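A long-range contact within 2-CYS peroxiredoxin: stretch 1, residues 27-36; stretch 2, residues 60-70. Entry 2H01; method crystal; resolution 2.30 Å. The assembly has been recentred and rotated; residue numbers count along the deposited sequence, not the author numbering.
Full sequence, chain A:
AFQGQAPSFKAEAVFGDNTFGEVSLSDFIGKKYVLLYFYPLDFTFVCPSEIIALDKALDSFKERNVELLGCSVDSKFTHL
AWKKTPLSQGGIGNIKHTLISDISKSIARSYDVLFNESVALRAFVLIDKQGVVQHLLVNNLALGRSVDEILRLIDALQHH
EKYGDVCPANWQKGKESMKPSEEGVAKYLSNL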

# COMPACT_ATOMS: atom_id res chain seq x y z
N ASP A 27 4.07 12.05 -6.44
CA ASP A 27 5.42 11.83 -6.96
C ASP A 27 5.42 10.64 -7.92
O ASP A 27 6.34 10.48 -8.72
CB ASP A 27 6.42 11.51 -5.83
CG ASP A 27 6.62 12.65 -4.86
OD1 ASP A 27 6.48 13.82 -5.27
OD2 ASP A 27 6.93 12.37 -3.68
N PHE A 28 4.39 9.80 -7.83
CA PHE A 28 4.32 8.61 -8.66
C PHE A 28 3.47 8.69 -9.92
O PHE A 28 3.45 7.76 -10.72
CB PHE A 28 3.87 7.43 -7.80
CG PHE A 28 4.76 7.21 -6.60
CD1 PHE A 28 6.07 6.77 -6.76
CD2 PHE A 28 4.29 7.47 -5.31
CE1 PHE A 28 6.91 6.59 -5.66
CE2 PHE A 28 5.12 7.30 -4.19
CZ PHE A 28 6.43 6.86 -4.37
N ILE A 29 2.72 9.77 -10.07
CA ILE A 29 1.94 9.96 -11.28
C ILE A 29 2.78 9.84 -12.55
O ILE A 29 3.79 10.50 -12.70
CB ILE A 29 1.14 11.28 -11.23
CG1 ILE A 29 -0.28 11.00 -10.76
CG2 ILE A 29 1.07 11.89 -12.58
CD1 ILE A 29 -0.77 11.91 -9.66
N GLY A 30 2.36 8.97 -13.45
CA GLY A 30 3.08 8.77 -14.70
C GLY A 30 4.42 8.09 -14.52
O GLY A 30 5.26 8.13 -15.42
N LYS A 31 4.63 7.48 -13.36
CA LYS A 31 5.88 6.79 -13.10
C LYS A 31 5.64 5.33 -12.73
O LYS A 31 6.09 4.43 -13.42
CB LYS A 31 6.66 7.47 -11.95
CG LYS A 31 7.03 8.93 -12.22
CD LYS A 31 7.95 9.05 -13.43
CE LYS A 31 8.04 10.48 -13.91
NZ LYS A 31 8.44 11.41 -12.81
N LYS A 32 4.82 5.15 -11.70
CA LYS A 32 4.66 3.89 -11.00
C LYS A 32 3.19 3.64 -10.72
O LYS A 32 2.43 4.59 -10.59
CB LYS A 32 5.40 3.98 -9.67
CG LYS A 32 6.56 3.07 -9.55
CD LYS A 32 7.71 3.51 -10.42
CE LYS A 32 8.93 2.68 -10.11
NZ LYS A 32 8.72 1.30 -10.58
N TYR A 33 2.78 2.39 -10.57
CA TYR A 33 1.48 2.11 -9.99
C TYR A 33 1.83 2.09 -8.50
O TYR A 33 2.99 1.85 -8.15
CB TYR A 33 0.96 0.73 -10.40
CG TYR A 33 0.66 0.57 -11.87
CD1 TYR A 33 1.70 0.53 -12.81
CD2 TYR A 33 -0.65 0.45 -12.31
CE1 TYR A 33 1.43 0.37 -14.16
CE2 TYR A 33 -0.94 0.28 -13.66
CZ TYR A 33 0.10 0.24 -14.59
OH TYR A 33 -0.17 0.09 -15.92
N VAL A 34 0.86 2.34 -7.63
CA VAL A 34 1.17 2.35 -6.20
C VAL A 34 0.29 1.39 -5.41
O VAL A 34 -0.92 1.36 -5.61
CB VAL A 34 0.98 3.76 -5.59
CG1 VAL A 34 1.31 3.72 -4.09
CG2 VAL A 34 1.87 4.77 -6.31
N LEU A 35 0.91 0.60 -4.54
CA LEU A 35 0.16 -0.29 -3.67
C LEU A 35 0.34 0.30 -2.27
O LEU A 35 1.38 0.11 -1.63
CB LEU A 35 0.70 -1.73 -3.70
CG LEU A 35 -0.17 -2.89 -3.13
CD1 LEU A 35 -0.25 -2.85 -1.62
CD2 LEU A 35 -1.56 -2.81 -3.72
N LEU A 36 -0.66 1.04 -1.82
CA LEU A 36 -0.64 1.66 -0.50
C LEU A 36 -1.39 0.73 0.44
O LEU A 36 -2.53 0.36 0.17
CB LEU A 36 -1.35 3.02 -0.53
CG LEU A 36 -1.53 3.68 0.86
CD1 LEU A 36 -0.18 4.11 1.40
CD2 LEU A 36 -2.48 4.87 0.77
N SER A 60 8.46 -9.07 -7.31
CA SER A 60 7.27 -9.26 -8.13
C SER A 60 6.60 -7.90 -8.40
O SER A 60 6.06 -7.68 -9.49
CB SER A 60 6.26 -10.18 -7.42
OG SER A 60 6.68 -11.53 -7.47
N PHE A 61 6.63 -7.01 -7.41
CA PHE A 61 6.04 -5.67 -7.56
C PHE A 61 6.88 -4.78 -8.46
O PHE A 61 6.34 -4.07 -9.31
CB PHE A 61 5.86 -4.99 -6.20
CG PHE A 61 4.74 -5.57 -5.39
CD1 PHE A 61 4.98 -6.48 -4.38
CD2 PHE A 61 3.42 -5.26 -5.71
CE1 PHE A 61 3.93 -7.09 -3.70
CE2 PHE A 61 2.36 -5.86 -5.04
CZ PHE A 61 2.62 -6.78 -4.03
N LYS A 62 8.20 -4.81 -8.30
CA LYS A 62 9.05 -3.99 -9.15
C LYS A 62 8.91 -4.40 -10.61
O LYS A 62 8.86 -3.56 -11.50
CB LYS A 62 10.53 -4.11 -8.72
CG LYS A 62 10.86 -3.42 -7.42
CD LYS A 62 12.34 -3.52 -7.06
CE LYS A 62 12.63 -2.83 -5.72
NZ LYS A 62 14.05 -2.95 -5.29
N GLU A 63 8.84 -5.71 -10.85
CA GLU A 63 8.71 -6.25 -12.21
C GLU A 63 7.45 -5.73 -12.89
O GLU A 63 7.41 -5.62 -14.12
CB GLU A 63 8.68 -7.78 -12.17
CG GLU A 63 10.01 -8.41 -11.77
CD GLU A 63 9.90 -9.87 -11.35
OE1 GLU A 63 8.76 -10.39 -11.25
OE2 GLU A 63 10.95 -10.49 -11.10
N ARG A 64 6.43 -5.42 -12.09
CA ARG A 64 5.17 -4.94 -12.64
C ARG A 64 5.07 -3.44 -12.48
O ARG A 64 4.00 -2.85 -12.64
CB ARG A 64 3.99 -5.64 -11.94
CG ARG A 64 4.06 -7.16 -12.09
CD ARG A 64 2.95 -7.88 -11.33
NE ARG A 64 2.87 -9.29 -11.73
CZ ARG A 64 3.74 -10.23 -11.39
NH1 ARG A 64 4.79 -9.95 -10.63
NH2 ARG A 64 3.58 -11.47 -11.83
N ASN A 65 6.21 -2.83 -12.17
CA ASN A 65 6.32 -1.38 -12.01
C ASN A 65 5.38 -0.82 -10.93
O ASN A 65 4.71 0.19 -11.14
CB ASN A 65 6.07 -0.71 -13.36
CG ASN A 65 6.67 0.68 -13.44
OD1 ASN A 65 7.61 1.01 -12.71
ND2 ASN A 65 6.15 1.51 -14.34
N VAL A 66 5.36 -1.50 -9.79
CA VAL A 66 4.53 -1.11 -8.65
C VAL A 66 5.38 -0.68 -7.46
O VAL A 66 6.30 -1.40 -7.06
CB VAL A 66 3.62 -2.26 -8.18
CG1 VAL A 66 2.88 -1.84 -6.91
CG2 VAL A 66 2.64 -2.64 -9.28
N GLU A 67 5.04 0.47 -6.90
CA GLU A 67 5.73 1.04 -5.75
C GLU A 67 4.96 0.70 -4.47
O GLU A 67 3.78 1.03 -4.34
CB GLU A 67 5.82 2.56 -5.91
CG GLU A 67 6.60 3.29 -4.82
CD GLU A 67 8.09 3.06 -4.91
OE1 GLU A 67 8.61 2.85 -6.03
OE2 GLU A 67 8.75 3.11 -3.85
N LEU A 68 5.63 0.04 -3.53
CA LEU A 68 5.00 -0.35 -2.27
C LEU A 68 5.13 0.74 -1.21
O LEU A 68 6.22 1.27 -1.00
CB LEU A 68 5.64 -1.61 -1.71
CG LEU A 68 5.23 -2.98 -2.23
CD1 LEU A 68 5.95 -4.06 -1.42
CD2 LEU A 68 3.72 -3.14 -2.11
N LEU A 69 4.02 1.06 -0.55
CA LEU A 69 4.02 2.06 0.51
C LEU A 69 3.23 1.52 1.70
O LEU A 69 2.03 1.27 1.61
CB LEU A 69 3.40 3.38 0.02
CG LEU A 69 4.16 4.12 -1.10
CD1 LEU A 69 3.44 5.40 -1.47
CD2 LEU A 69 5.59 4.44 -0.65
N GLY A 70 3.93 1.32 2.82
CA GLY A 70 3.30 0.83 4.04
C GLY A 70 3.00 1.99 4.97
O GLY A 70 3.87 2.81 5.26
O HOH W 1 10.18 -1.03 -11.39

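Residues 33-36 and 66-70 lie side by side as parallel strands, their N-to-C directions 24° apart, and the two stretches together bury 699 Å² of surface. Stretch 2 enters this pairing from a helix. There Phe 61 points toward stretch 1, and its CE2 comes within 4.3 Å of CG of Leu 35, a loose apolar contact. Its carbonyl also spans the turn that follows, Phe 61 O accepting from Val 66 N at 2.8 Å. The carbonyl of Lys 62 contributes through solvent: a water donates to Lys 62 O and accepts from Lys 32 NZ, each at 2.9 Å.

Asn 65, in a left-handed backbone conformation (phi 58°, psi 46°), ties the loop of stretch 1 to the start of the strand. Its OD1 accepts a very short hydrogen bond, 2.4 Å, from Lys 32 NZ, while its ND2 makes a weak one to Lys 31 O at 3.1 Å, bent to 134°. Its main-chain O accepts from Tyr 33 N at 3.0 Å, opening the ladder between the strands.

Val 66 pairs with Tyr 33, and its side chain shares a face of the sheet with Tyr 33, Leu 35 and Leu 68. Its CG2 lies 3.9 Å from Tyr 33 CB and its CG1 3.9 Å from Leu 35 CB, so the two methyls meet successive side chains on that face. Its CA also approaches Tyr 33 O, at 3.4 Å, in a CA-H...O contact.

Glu 67 uses both backbone polar groups: its N donates to Tyr 33 O at 2.8 Å, and its O accepts from Leu 35 N at 2.9 Å. Such alternation is characteristic of parallel strands, with Tyr 33 and Leu 35 each bonding to residues before and after their own partners. On the other face, the aliphatic part of Glu 67 packs against Phe 28, with Glu 67 CG 3.4 Å from Phe 28 CE1. Glu 67 CB sits over one face of the ring and also lies 3.7 Å from Lys 32 CG.

Leu 68 returns to the face of Val 66, placing CD2 3.7 Å from Leu 35 CB. Leu 69 then donates from N to Leu 35 O at 3.0 Å. Its CD1 packs against Phe 28 CE2 at 3.7 Å and Val 34 CG1 at 3.8 Å, while its CB meets Leu 36 CD1 at 3.9 Å, joining three apolar side chains of stretch 1.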